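Local coordinates for protein glutamate--LysW ligase ArgX (Sulfolobus tokodaii, PDB 3VPB) that probably uses ATP to join the amino group of glutamate to the gamma-carboxyl group of the C-terminal glutamate of the carrier protein LysW in arginine biosynthesis, at residues Gly188-Asn193 and Lys258-Ala263; Ser235-Glu240 and Glu250-Pro255. All blocks are in the same frame, centred on the assembly; numbering follows the deposited sequence.

Interaction 1: residues Gly188-Asn193 and Lys258-Ala263. With GLU (glutamic acid), chain M; SO4 (sulfate ion), chain P.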
loop_
_atom_site.group_PDB
_atom_site.type_symbol
_atom_site.label_atom_id
_atom_site.label_comp_id
_atom_site.label_asym_id
_atom_site.label_seq_id
_atom_site.Cartn_x
_atom_site.Cartn_y
_atom_site.Cartn_z
ATOM N N GLY B 188 -13.822 34.531 10.959
ATOM C CA GLY B 188 -12.716 34.993 11.776
ATOM C C GLY B 188 -11.429 34.333 11.324
ATOM O O GLY B 188 -11.454 33.431 10.476
ATOM N N CYS B 189 -10.324 34.791 11.914
ATOM C CA CYS B 189 -8.979 34.297 11.600
ATOM C C CYS B 189 -8.169 34.235 12.867
ATOM O O CYS B 189 -8.423 34.969 13.836
ATOM C CB CYS B 189 -8.245 35.223 10.611
ATOM S SG CYS B 189 -8.958 35.450 8.985
ATOM N N TYR B 190 -7.167 33.369 12.874
ATOM C CA TYR B 190 -6.225 33.373 13.961
ATOM C C TYR B 190 -4.872 32.880 13.435
ATOM O O TYR B 190 -4.767 32.444 12.271
ATOM C CB TYR B 190 -6.742 32.573 15.168
ATOM C CG TYR B 190 -6.611 31.090 15.027
ATOM C CD1 TYR B 190 -7.507 30.374 14.253
ATOM C CD2 TYR B 190 -5.578 30.400 15.669
ATOM C CE1 TYR B 190 -7.390 29.005 14.117
ATOM C CE2 TYR B 190 -5.462 29.057 15.548
ATOM C CZ TYR B 190 -6.373 28.364 14.763
ATOM O OH TYR B 190 -6.245 27.016 14.617
ATOM N N ALA B 191 -3.849 32.966 14.278
ATOM C CA ALA B 191 -2.515 32.513 13.929
ATOM C C ALA B 191 -2.220 31.167 14.574
ATOM O O ALA B 191 -2.471 30.988 15.758
ATOM C CB ALA B 191 -1.478 33.541 14.411
ATOM N N ARG B 192 -1.669 30.240 13.796
ATOM C CA ARG B 192 -1.145 28.973 14.334
ATOM C C ARG B 192 0.364 29.115 14.395
ATOM O O ARG B 192 1.023 29.170 13.337
ATOM C CB ARG B 192 -1.506 27.816 13.405
ATOM C CG ARG B 192 -2.982 27.505 13.345
ATOM C CD ARG B 192 -3.273 26.362 12.392
ATOM N NE ARG B 192 -2.993 26.746 11.008
ATOM C CZ ARG B 192 -3.370 26.041 9.937
ATOM N NH1 ARG B 192 -3.071 26.483 8.718
ATOM N NH2 ARG B 192 -4.051 24.901 10.074
ATOM N N ASN B 193 0.908 29.181 15.613
ATOM C CA ASN B 193 2.347 29.418 15.803
ATOM C C ASN B 193 3.111 28.125 15.830
ATOM O O ASN B 193 2.761 27.212 16.568
ATOM C CB ASN B 193 2.592 30.231 17.075
ATOM C CG ASN B 193 1.961 31.607 16.989
ATOM O OD1 ASN B 193 2.527 32.515 16.379
ATOM N ND2 ASN B 193 0.753 31.754 17.549
ATOM N N LYS B 258 -11.124 23.495 17.010
ATOM C CA LYS B 258 -10.767 23.619 18.440
ATOM C C LYS B 258 -9.766 24.747 18.702
ATOM O O LYS B 258 -9.877 25.462 19.707
ATOM C CB LYS B 258 -10.205 22.313 19.004
ATOM C CG LYS B 258 -11.276 21.339 19.456
ATOM C CD LYS B 258 -10.654 20.230 20.298
ATOM C CE LYS B 258 -9.918 19.246 19.421
ATOM N NZ LYS B 258 -8.780 18.648 20.148
ATOM N N GLY B 259 -8.784 24.876 17.821
ATOM C CA GLY B 259 -7.806 25.964 17.876
ATOM C C GLY B 259 -8.453 27.306 17.614
ATOM O O GLY B 259 -8.181 28.292 18.323
ATOM N N PHE B 260 -9.331 27.336 16.610
ATOM C CA PHE B 260 -10.055 28.558 16.242
ATOM C C PHE B 260 -10.785 29.070 17.469
ATOM O O PHE B 260 -10.712 30.280 17.795
ATOM C CB PHE B 260 -11.015 28.242 15.092
ATOM C CG PHE B 260 -11.632 29.430 14.442
ATOM C CD1 PHE B 260 -11.038 30.027 13.326
ATOM C CD2 PHE B 260 -12.847 29.908 14.895
ATOM C CE1 PHE B 260 -11.646 31.125 12.710
ATOM C CE2 PHE B 260 -13.457 30.997 14.296
ATOM C CZ PHE B 260 -12.874 31.595 13.193
ATOM N N MET B 261 -11.470 28.158 18.155
ATOM C CA MET B 261 -12.242 28.538 19.354
ATOM C C MET B 261 -11.386 29.102 20.488
ATOM O O MET B 261 -11.763 30.095 21.096
ATOM C CB MET B 261 -13.127 27.401 19.841
ATOM C CG MET B 261 -14.315 27.179 18.943
ATOM S SD MET B 261 -15.283 25.777 19.498
ATOM C CE MET B 261 -16.050 26.563 20.942
ATOM N N VAL B 262 -10.232 28.508 20.755
ATOM C CA VAL B 262 -9.394 29.063 21.826
ATOM C C VAL B 262 -8.860 30.455 21.471
ATOM O O VAL B 262 -8.685 31.300 22.355
ATOM C CB VAL B 262 -8.242 28.122 22.285
ATOM C CG1 VAL B 262 -8.747 26.749 22.563
ATOM C CG2 VAL B 262 -7.119 28.077 21.275
ATOM N N ALA B 263 -8.620 30.714 20.193
ATOM C CA ALA B 263 -8.046 31.992 19.824
ATOM C C ALA B 263 -9.079 33.111 19.697
ATOM O O ALA B 263 -8.819 34.230 20.135
ATOM C CB ALA B 263 -7.207 31.872 18.563
HETATM N N GLU M . -6.631 20.821 11.143
HETATM C CA GLU M . -6.257 22.125 11.754
HETATM C C GLU M . -4.850 22.039 12.305
HETATM O O GLU M . -4.170 23.082 12.346
HETATM C CB GLU M . -7.234 22.503 12.881
HETATM C CG GLU M . -7.057 23.922 13.392
HETATM C CD GLU M . -8.037 24.290 14.506
HETATM O OE1 GLU M . -8.328 23.425 15.372
HETATM O OE2 GLU M . -8.497 25.466 14.504
HETATM O OXT GLU M . -4.383 20.960 12.736
HETATM S S SO4 P . -5.211 21.249 7.957
HETATM O O1 SO4 P . -5.278 20.359 6.791
HETATM O O2 SO4 P . -4.678 20.494 9.075
HETATM O O3 SO4 P . -4.426 22.484 7.733
HETATM O O4 SO4 P . -6.576 21.606 8.342
#
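Y190 and F260 meet where strand 185-193 of the ATP-grasp domain passes helix 258-264, which carries the GF motif, G259-F260, thought to be essential for substrate specificity. The short strand and helix axes lie at 103°, 8.3 Å apart at closest approach. No hydrogen bond joins the two segments directly; apolar packing and a shared ligand hold them together.

In the packing, the two rings are oblique, planes 83° apart, and Y190 CD1 lies 3.7 Å from F260 CD1. The carbonyl of G259 lies over one face of the Y190 ring, while A263 CB closes on Y190 CB at 3.5 Å. F260 has CG anti to its backbone N (chi1 -169°), and its ring reaches the strand, where G188 O approaches the ring edge, 3.2 Å from CE1. A CB on G259 would clash with Y190 OH.

The polar contacts converge on the bound glutamate. Its OE2 accepts two bonds, from F260 N and, at 2.7 Å, from Y190 OH, so strand and helix grip one oxygen. G259 N donates to the other, OE1. At the far end of the ligand, R192 NH2 donates to the glutamate O atom at 2.9 Å.

Interaction 2: residues Ser235-Glu240 and Glu250-Pro255. With MG (magnesium ion), chain N; ZN (zinc ion), chain O; ADP (adenosine-5'-diphosphate), chain L.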
loop_
_atom_site.group_PDB
_atom_site.type_symbol
_atom_site.label_atom_id
_atom_site.label_comp_id
_atom_site.label_asym_id
_atom_site.label_seq_id
_atom_site.Cartn_x
_atom_site.Cartn_y
_atom_site.Cartn_z
ATOM N N SER B 235 -12.444 26.050 5.857
ATOM C CA SER B 235 -11.308 26.775 6.405
ATOM C C SER B 235 -10.328 27.125 5.296
ATOM O O SER B 235 -10.342 26.537 4.192
ATOM C CB SER B 235 -10.624 25.989 7.542
ATOM O OG SER B 235 -10.061 24.805 7.040
ATOM N N ILE B 236 -9.503 28.131 5.577
ATOM C CA ILE B 236 -8.529 28.616 4.621
ATOM C C ILE B 236 -7.211 28.798 5.366
ATOM O O ILE B 236 -7.189 29.337 6.497
ATOM C CB ILE B 236 -8.936 29.986 4.015
ATOM C CG1 ILE B 236 -10.403 30.017 3.568
ATOM C CG2 ILE B 236 -8.050 30.325 2.805
ATOM C CD1 ILE B 236 -11.486 30.275 4.695
ATOM N N ASP B 237 -6.127 28.329 4.737
ATOM C CA ASP B 237 -4.781 28.499 5.256
ATOM C C ASP B 237 -4.101 29.582 4.424
ATOM O O ASP B 237 -4.075 29.516 3.181
ATOM C CB ASP B 237 -3.929 27.213 5.119
ATOM C CG ASP B 237 -4.395 26.054 5.992
ATOM O OD1 ASP B 237 -5.554 26.002 6.431
ATOM O OD2 ASP B 237 -3.551 25.140 6.246
ATOM N N ILE B 238 -3.523 30.566 5.114
ATOM C CA ILE B 238 -2.781 31.635 4.438
ATOM C C ILE B 238 -1.350 31.776 4.981
ATOM O O ILE B 238 -1.106 31.639 6.179
ATOM C CB ILE B 238 -3.568 32.970 4.531
ATOM C CG1 ILE B 238 -4.765 32.893 3.578
ATOM C CG2 ILE B 238 -2.658 34.192 4.210
ATOM C CD1 ILE B 238 -5.825 33.947 3.823
ATOM N N LEU B 239 -0.404 31.978 4.057
ATOM C CA LEU B 239 0.993 32.206 4.378
ATOM C C LEU B 239 1.331 33.661 4.104
ATOM O O LEU B 239 0.701 34.317 3.251
ATOM C CB LEU B 239 1.910 31.314 3.534
ATOM C CG LEU B 239 1.725 29.809 3.752
ATOM C CD1 LEU B 239 2.317 29.032 2.578
ATOM C CD2 LEU B 239 2.354 29.444 5.088
ATOM N N GLU B 240 2.332 34.170 4.817
ATOM C CA GLU B 240 2.706 35.595 4.681
ATOM C C GLU B 240 4.081 35.679 4.042
ATOM O O GLU B 240 5.074 35.179 4.620
ATOM C CB GLU B 240 2.711 36.276 6.049
ATOM C CG GLU B 240 1.333 36.262 6.717
ATOM C CD GLU B 240 1.411 36.457 8.218
ATOM O OE1 GLU B 240 1.770 35.501 8.946
ATOM O OE2 GLU B 240 1.090 37.567 8.683
ATOM N N GLU B 250 -4.061 26.738 1.093
ATOM C CA GLU B 250 -5.063 25.687 0.852
ATOM C C GLU B 250 -6.407 26.074 1.433
ATOM O O GLU B 250 -6.507 27.043 2.182
ATOM C CB GLU B 250 -4.638 24.342 1.428
ATOM C CG GLU B 250 -4.560 24.317 2.957
ATOM C CD GLU B 250 -4.747 22.919 3.512
ATOM O OE1 GLU B 250 -4.479 22.719 4.731
ATOM O OE2 GLU B 250 -5.203 22.033 2.738
ATOM N N LEU B 251 -7.424 25.297 1.084
ATOM C CA LEU B 251 -8.726 25.373 1.730
ATOM C C LEU B 251 -9.091 24.000 2.217
ATOM O O LEU B 251 -8.576 23.022 1.699
ATOM C CB LEU B 251 -9.803 25.887 0.758
ATOM C CG LEU B 251 -9.751 27.403 0.497
ATOM C CD1 LEU B 251 -8.852 27.723 -0.691
ATOM C CD2 LEU B 251 -11.128 27.988 0.302
ATOM N N ASN B 252 -9.946 23.903 3.225
ATOM C CA ASN B 252 -10.322 22.593 3.746
ATOM C C ASN B 252 -11.824 22.456 3.852
ATOM O O ASN B 252 -12.500 23.378 4.327
ATOM C CB ASN B 252 -9.662 22.351 5.100
ATOM C CG ASN B 252 -8.124 22.463 5.037
ATOM O OD1 ASN B 252 -7.441 21.504 4.687
ATOM N ND2 ASN B 252 -7.591 23.635 5.387
ATOM N N ASP B 253 -12.329 21.285 3.459
ATOM C CA ASP B 253 -13.769 21.060 3.326
ATOM C C ASP B 253 -14.500 20.470 4.535
ATOM O O ASP B 253 -15.734 20.530 4.590
ATOM C CB ASP B 253 -14.070 20.245 2.064
ATOM C CG ASP B 253 -13.296 18.938 2.008
ATOM O OD1 ASP B 253 -13.532 18.076 2.877
ATOM O OD2 ASP B 253 -12.477 18.756 1.068
ATOM N N VAL B 254 -13.764 19.900 5.486
ATOM C CA VAL B 254 -14.342 19.428 6.758
ATOM C C VAL B 254 -13.551 20.060 7.899
ATOM O O VAL B 254 -12.713 19.406 8.553
ATOM C CB VAL B 254 -14.371 17.883 6.899
ATOM C CG1 VAL B 254 -15.145 17.475 8.178
ATOM C CG2 VAL B 254 -15.056 17.210 5.681
ATOM N N PRO B 255 -13.803 21.342 8.145
ATOM C CA PRO B 255 -12.845 22.047 9.013
ATOM C C PRO B 255 -12.897 21.638 10.475
ATOM O O PRO B 255 -13.962 21.345 11.016
ATOM C CB PRO B 255 -13.202 23.528 8.838
ATOM C CG PRO B 255 -14.526 23.570 8.171
ATOM C CD PRO B 255 -14.849 22.224 7.587
HETATM MG MG MG N . -3.078 23.124 6.223
HETATM ZN ZN ZN O . -5.223 20.723 4.746
HETATM P PB ADP L . -2.164 20.279 5.201
HETATM O O1B ADP L . -3.398 20.108 4.397
HETATM O O2B ADP L . -2.286 21.165 6.429
HETATM O O3B ADP L . -1.401 19.020 5.498
HETATM P PA ADP L . -0.612 22.532 4.220
HETATM O O1A ADP L . -0.234 22.818 2.770
HETATM O O2A ADP L . -1.549 23.415 5.014
HETATM O O3A ADP L . -1.137 21.013 4.196
HETATM O "O5'" ADP L . 0.783 22.424 5.010
HETATM C "C5'" ADP L . 0.882 22.198 6.416
HETATM C "C4'" ADP L . 1.848 23.195 7.028
HETATM O "O4'" ADP L . 3.089 23.133 6.317
HETATM C "C3'" ADP L . 1.340 24.628 6.844
HETATM O "O3'" ADP L . 0.528 25.031 7.953
HETATM C "C2'" ADP L . 2.619 25.428 6.782
HETATM O "O2'" ADP L . 3.117 25.680 8.103
HETATM C "C1'" ADP L . 3.567 24.467 6.114
HETATM N N9 ADP L . 3.629 24.721 4.662
HETATM C C8 ADP L . 2.981 24.055 3.673
HETATM N N7 ADP L . 3.352 24.562 2.489
HETATM C C5 ADP L . 4.242 25.548 2.720
HETATM C C6 ADP L . 5.001 26.508 1.909
HETATM N N6 ADP L . 4.903 26.475 0.567
HETATM N N1 ADP L . 5.862 27.357 2.545
HETATM C C2 ADP L . 5.991 27.387 3.877
HETATM N N3 ADP L . 5.285 26.548 4.677
HETATM C C4 ADP L . 4.418 25.645 4.145
HETATM O O HOH W 1 -1.927 23.734 7.907
HETATM O O HOH W 2 -6.151 19.019 3.943
#
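D237 and E250 lie side by side on neighbouring strands and share a magnesium ion, bound by D237 OD2 and E250 OE1, each at 2.1 Å. The two carboxylate planes are 87° apart, and the metal accounts for the 3.0 Å between D237 OD2 and E250 OE1. E250 OE1 also bridges to the zinc ion, which E250 OE2 and N252 OD1 bind as well. ADP adds O2A and O2B to the magnesium sphere and O1B to the zinc sphere, and each metal also binds a water. D237 OD2 is further paired with R192.

S235 forms a second shell: N252, its CG set beside its backbone N (chi1 -57°), turns ND2 to S235 OG at 3.2 Å. S235 OG also bonds to E56 of the LysW chain; an alanine here would probably leave N252 ND2 without that acceptor and E56 of LysW without its hydroxyl partner. Main-chain bonds fix the antiparallel register: S235 pairs with N252 through two bonds, and D237 N reaches E250 O at 2.9 Å with an N-H...O angle of 176°.

Packing continues on the opposite face of the hairpin, where I236 and L251 point the same way and I236 CG1 meets L251 CD2 at 3.9 Å. Helices 216-229 and 87-96 cover I236 and L251 respectively. Back on the metal-bearing side, P255, in the loop after strand 245-252, brings CB to 3.8 Å from S235 CB.

Alternation along the strands thus puts D237, E250 and N252 on one face, as in other ATP-grasp enzymes. The two cations, bridged by E250 OE1, would be expected to offset the negative charge of the carboxylates and the diphosphate, and the zinc is consistent with occupation of the second magnesium site.

The centres of interactions 1 and 2 are 12 Å apart, yet they touch directly: R192 NH1 forms a salt bridge with D237 OD2 at 2.9 Å. Both draw on one five-stranded antiparallel sheet, in which strand 175-182 separates strand 185-193 from strand 233-241, with strand 245-252 at the outer side. Along the chain the order is 188-193, 235-240, 250-255, 258-263, so the hairpin of interaction 2 falls between the two halves of interaction 1, and helix 258-264 follows strand 245-252. The same ATP-grasp domain therefore sets the glutamate pocket beside the metal-nucleotide site, with R192 reaching both the glutamate and the magnesium ligand D237.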